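Local atomic coordinates of BexL (Amycolatopsis orientalis, PDB entry 4XRW), a protein that probably catalyses cyclisation, dehydration and aromatisation of a polyketide intermediate as a di-domain aromatase/cyclase in the type II polyketide pathway to BE-7585A. Residues A[171-182]-A[273-284]. Residues are numbered along the deposited sequence; the frame is centred on the assembly and turned at random.
Sequences LTFSFTDTVRID and GTTASSEHTVVL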
loop_
_atom_site.group_PDB
_atom_site.type_symbol
_atom_site.label_atom_id
_atom_site.label_comp_id
_atom_site.label_asym_id
_atom_site.label_seq_id
_atom_site.Cartn_x
_atom_site.Cartn_y
_atom_site.Cartn_z
ATOM N N LEU A 171 0.779 -12.181 -13.024
ATOM C CA LEU A 171 -0.271 -11.823 -12.080
ATOM C C LEU A 171 -0.165 -10.381 -11.603
ATOM O O LEU A 171 -1.140 -9.814 -11.121
ATOM C CB LEU A 171 -0.227 -12.755 -10.876
ATOM C CG LEU A 171 -0.290 -14.250 -11.208
ATOM C CD1 LEU A 171 -0.267 -15.072 -9.941
ATOM C CD2 LEU A 171 -1.512 -14.579 -12.032
ATOM N N THR A 172 1.011 -9.797 -11.732
ATOM C CA THR A 172 1.282 -8.467 -11.184
ATOM C C THR A 172 1.643 -7.552 -12.315
ATOM O O THR A 172 2.532 -7.868 -13.092
ATOM C CB THR A 172 2.427 -8.509 -10.173
ATOM O OG1 THR A 172 2.053 -9.367 -9.099
ATOM C CG2 THR A 172 2.756 -7.114 -9.618
ATOM N N PHE A 173 0.968 -6.410 -12.417
ATOM C CA PHE A 173 1.266 -5.476 -13.490
ATOM C C PHE A 173 0.991 -4.065 -13.013
ATOM O O PHE A 173 0.248 -3.854 -12.060
ATOM C CB PHE A 173 0.462 -5.809 -14.751
ATOM C CG PHE A 173 -1.017 -5.754 -14.565
ATOM C CD1 PHE A 173 -1.720 -4.612 -14.897
ATOM C CD2 PHE A 173 -1.713 -6.836 -14.040
ATOM C CE1 PHE A 173 -3.095 -4.549 -14.737
ATOM C CE2 PHE A 173 -3.087 -6.783 -13.863
ATOM C CZ PHE A 173 -3.781 -5.623 -14.216
ATOM N N SER A 174 1.617 -3.115 -13.682
ATOM C CA SER A 174 1.519 -1.731 -13.310
ATOM C C SER A 174 1.402 -0.915 -14.580
ATOM O O SER A 174 1.958 -1.285 -15.611
ATOM C CB SER A 174 2.720 -1.331 -12.492
ATOM O OG SER A 174 2.876 0.070 -12.454
ATOM N N PHE A 175 0.661 0.180 -14.522
ATOM C CA PHE A 175 0.525 1.043 -15.699
ATOM C C PHE A 175 0.200 2.463 -15.243
ATOM O O PHE A 175 -0.304 2.656 -14.133
ATOM C CB PHE A 175 -0.555 0.512 -16.642
ATOM C CG PHE A 175 -1.932 0.510 -16.057
ATOM C CD1 PHE A 175 -2.758 1.622 -16.192
ATOM C CD2 PHE A 175 -2.412 -0.585 -15.372
ATOM C CE1 PHE A 175 -4.035 1.626 -15.654
ATOM C CE2 PHE A 175 -3.688 -0.580 -14.823
ATOM C CZ PHE A 175 -4.494 0.530 -14.961
ATOM N N THR A 176 0.504 3.434 -16.099
ATOM C CA THR A 176 0.327 4.851 -15.784
ATOM C C THR A 176 -0.394 5.590 -16.925
ATOM O O THR A 176 -0.144 5.313 -18.093
ATOM C CB THR A 176 1.676 5.523 -15.520
ATOM O OG1 THR A 176 2.345 4.872 -14.424
ATOM C CG2 THR A 176 1.504 6.987 -15.198
ATOM N N ASP A 177 -1.303 6.503 -16.580
ATOM C CA ASP A 177 -1.899 7.417 -17.575
ATOM C C ASP A 177 -1.480 8.830 -17.230
ATOM O O ASP A 177 -1.440 9.177 -16.061
ATOM C CB ASP A 177 -3.413 7.296 -17.603
ATOM C CG ASP A 177 -3.881 6.005 -18.228
ATOM O OD1 ASP A 177 -3.702 5.820 -19.453
ATOM O OD2 ASP A 177 -4.453 5.186 -17.506
ATOM N N THR A 178 -1.149 9.640 -18.236
ATOM C CA THR A 178 -0.610 10.961 -18.007
ATOM C C THR A 178 -1.407 11.963 -18.830
ATOM O O THR A 178 -1.851 11.636 -19.927
ATOM C CB THR A 178 0.883 11.042 -18.404
ATOM O OG1 THR A 178 1.670 10.301 -17.463
ATOM C CG2 THR A 178 1.373 12.470 -18.422
ATOM N N VAL A 179 -1.595 13.156 -18.278
ATOM C CA VAL A 179 -2.103 14.279 -19.062
ATOM C C VAL A 179 -1.346 15.527 -18.701
ATOM O O VAL A 179 -0.956 15.735 -17.551
ATOM C CB VAL A 179 -3.622 14.481 -18.871
ATOM C CG1 VAL A 179 -4.364 13.180 -19.071
ATOM C CG2 VAL A 179 -3.954 15.053 -17.537
ATOM N N ARG A 180 -1.135 16.392 -19.692
ATOM C CA ARG A 180 -0.521 17.680 -19.444
ATOM C C ARG A 180 -1.622 18.706 -19.194
ATOM O O ARG A 180 -2.612 18.749 -19.919
ATOM C CB ARG A 180 0.377 18.086 -20.626
ATOM C CG ARG A 180 1.348 16.970 -21.026
ATOM C CD ARG A 180 2.723 17.152 -20.390
ATOM N NE ARG A 180 3.318 18.436 -20.763
ATOM C CZ ARG A 180 4.612 18.636 -21.004
ATOM N NH1 ARG A 180 5.478 17.631 -20.921
ATOM N NH2 ARG A 180 5.039 19.850 -21.336
ATOM N N ILE A 181 -1.440 19.481 -18.142
ATOM C CA ILE A 181 -2.415 20.470 -17.708
ATOM C C ILE A 181 -1.731 21.805 -17.584
ATOM O O ILE A 181 -0.766 21.952 -16.841
ATOM C CB ILE A 181 -3.055 20.075 -16.375
ATOM C CG1 ILE A 181 -3.697 18.687 -16.515
ATOM C CG2 ILE A 181 -4.056 21.177 -15.903
ATOM C CD1 ILE A 181 -4.307 18.135 -15.242
ATOM N N ASP A 182 -2.228 22.811 -18.296
ATOM C CA ASP A 182 -1.564 24.111 -18.211
ATOM C C ASP A 182 -2.152 24.939 -17.072
ATOM O O ASP A 182 -2.930 25.882 -17.280
ATOM C CB ASP A 182 -1.633 24.855 -19.552
ATOM C CG ASP A 182 -0.427 25.781 -19.768
ATOM O OD1 ASP A 182 -0.182 26.155 -20.940
ATOM O OD2 ASP A 182 0.294 26.107 -18.773
ATOM N N GLY A 273 3.732 24.429 -17.211
ATOM C CA GLY A 273 2.553 23.597 -16.946
ATOM C C GLY A 273 2.714 22.555 -15.830
ATOM O O GLY A 273 3.674 22.585 -15.059
ATOM N N THR A 274 1.751 21.639 -15.739
ATOM C CA THR A 274 1.806 20.499 -14.803
ATOM C C THR A 274 1.697 19.211 -15.613
ATOM O O THR A 274 0.868 19.152 -16.524
ATOM C CB THR A 274 0.633 20.567 -13.764
ATOM O OG1 THR A 274 0.844 21.649 -12.847
ATOM C CG2 THR A 274 0.456 19.247 -12.999
ATOM N N THR A 275 2.495 18.170 -15.327
ATOM C CA THR A 275 2.131 16.873 -15.884
ATOM C C THR A 275 1.576 16.035 -14.724
ATOM O O THR A 275 2.203 15.868 -13.672
ATOM C CB THR A 275 3.281 16.175 -16.667
ATOM O OG1 THR A 275 3.607 14.917 -16.089
ATOM C CG2 THR A 275 4.489 17.052 -16.768
ATOM N N ALA A 276 0.331 15.641 -14.917
ATOM C CA ALA A 276 -0.440 14.897 -13.927
ATOM C C ALA A 276 -0.500 13.465 -14.377
ATOM O O ALA A 276 -0.837 13.173 -15.508
ATOM C CB ALA A 276 -1.859 15.486 -13.766
ATOM N N SER A 277 -0.192 12.549 -13.468
ATOM C CA SER A 277 -0.259 11.153 -13.783
ATOM C C SER A 277 -0.998 10.354 -12.724
ATOM O O SER A 277 -1.034 10.745 -11.580
ATOM C CB SER A 277 1.165 10.600 -13.941
ATOM O OG SER A 277 1.911 10.829 -12.757
ATOM N N SER A 278 -1.576 9.252 -13.162
ATOM C CA SER A 278 -2.264 8.274 -12.330
ATOM C C SER A 278 -1.645 6.917 -12.600
ATOM O O SER A 278 -1.779 6.389 -13.713
ATOM C CB SER A 278 -3.744 8.243 -12.654
ATOM O OG SER A 278 -4.441 7.262 -11.931
ATOM N N GLU A 279 -0.976 6.362 -11.586
ATOM C CA GLU A 279 -0.350 5.047 -11.675
ATOM C C GLU A 279 -1.183 4.018 -10.941
ATOM O O GLU A 279 -1.800 4.337 -9.931
ATOM C CB GLU A 279 1.061 5.101 -11.091
ATOM C CG GLU A 279 1.826 3.774 -11.184
ATOM C CD GLU A 279 1.573 2.793 -10.020
ATOM O OE1 GLU A 279 0.791 3.077 -9.064
ATOM O OE2 GLU A 279 2.175 1.699 -10.075
ATOM N N HIS A 280 -1.203 2.809 -11.445
ATOM C CA HIS A 280 -1.846 1.716 -10.778
ATOM C C HIS A 280 -0.954 0.497 -10.743
ATOM O O HIS A 280 -0.348 0.190 -11.702
ATOM C CB HIS A 280 -3.125 1.301 -11.451
ATOM C CG HIS A 280 -4.144 2.386 -11.564
ATOM N ND1 HIS A 280 -5.209 2.495 -10.710
ATOM C CD2 HIS A 280 -4.304 3.351 -12.481
ATOM C CE1 HIS A 280 -5.941 3.523 -11.065
ATOM N NE2 HIS A 280 -5.416 4.055 -12.137
ATOM N N THR A 281 -0.929 -0.170 -9.612
ATOM C CA THR A 281 -0.323 -1.501 -9.489
ATOM C C THR A 281 -1.401 -2.501 -9.041
ATOM O O THR A 281 -2.151 -2.287 -8.035
ATOM C CB THR A 281 0.866 -1.514 -8.505
ATOM O OG1 THR A 281 1.974 -0.773 -9.051
ATOM C CG2 THR A 281 1.322 -2.947 -8.235
ATOM N N VAL A 282 -1.501 -3.602 -9.789
ATOM C CA VAL A 282 -2.491 -4.610 -9.511
ATOM C C VAL A 282 -1.851 -5.988 -9.387
ATOM O O VAL A 282 -0.944 -6.299 -10.143
ATOM C CB VAL A 282 -3.572 -4.682 -10.614
ATOM C CG1 VAL A 282 -4.594 -5.767 -10.305
ATOM C CG2 VAL A 282 -4.297 -3.345 -10.743
ATOM N N VAL A 283 -2.336 -6.772 -8.434
ATOM C CA VAL A 283 -2.100 -8.217 -8.399
ATOM C C VAL A 283 -3.424 -8.921 -8.607
ATOM O O VAL A 283 -4.402 -8.677 -7.893
ATOM C CB VAL A 283 -1.469 -8.683 -7.069
ATOM C CG1 VAL A 283 -1.232 -10.201 -7.088
ATOM C CG2 VAL A 283 -0.176 -7.951 -6.798
ATOM N N LEU A 284 -3.476 -9.824 -9.586
ATOM C CA LEU A 284 -4.714 -10.554 -9.857
ATOM C C LEU A 284 -4.982 -11.716 -8.915
ATOM O O LEU A 284 -4.073 -12.304 -8.342
ATOM C CB LEU A 284 -4.703 -11.077 -11.292
ATOM C CG LEU A 284 -4.738 -10.031 -12.381
ATOM C CD1 LEU A 284 -4.539 -10.701 -13.744
ATOM C CD2 LEU A 284 -6.047 -9.308 -12.332
HETATM O O HOH W 1 -4.227 5.353 -14.798
#
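Phe173, Phe175, Asp177, Val179 and Ile181 form hydrogen-bonded antiparallel pairs with Val282, His280, Ser278, Ala276 and Thr274, each pair joined by two N-H···O bonds, so that strands 172-181 and 274-284 run without a bulge at 165° to each other. The side chains of these pairs share the face packed by helices 185-193 and 299-326. Both phenylalanine CG atoms sit between backbone N and carbonyl carbon (chi1 60° and 64°), which lays each ring against its partner on strand 274-284: Val282 CB lies over the face of Phe173, 3.7 Å from CZ, while Leu284 CG meets the ring edge. His280 CB sits likewise over Phe175, a CH-pi contact; the imidazole beyond is nearly parallel to the phenyl but displaced, its CD2 3.6 Å from Phe175 CE1, with little ring-on-ring overlap. His280 ND1 and NE2 are hydrogen-bonded to His260 and Ser314. A water donates to Asp177 OD2 (2.7 Å) and Ser278 O (2.9 Å), while Ser311 also hydrogen-bonds to Asp177 OD2. On the other face, Glu279 OE2 accepts hydrogen bonds from Thr281 OG1 at its syn lone pair (2.7 Å) and from Ser174 OG on the anti side, tilted out of the carboxylate plane (3.0 Å). First and last strands of the second helix-grip domain are thus zipped together, with an apolar end at Phe173, Val282 and Leu284 giving way to a polar middle where Asp177, Ser278 and His280 are tied to the long helix 299-326.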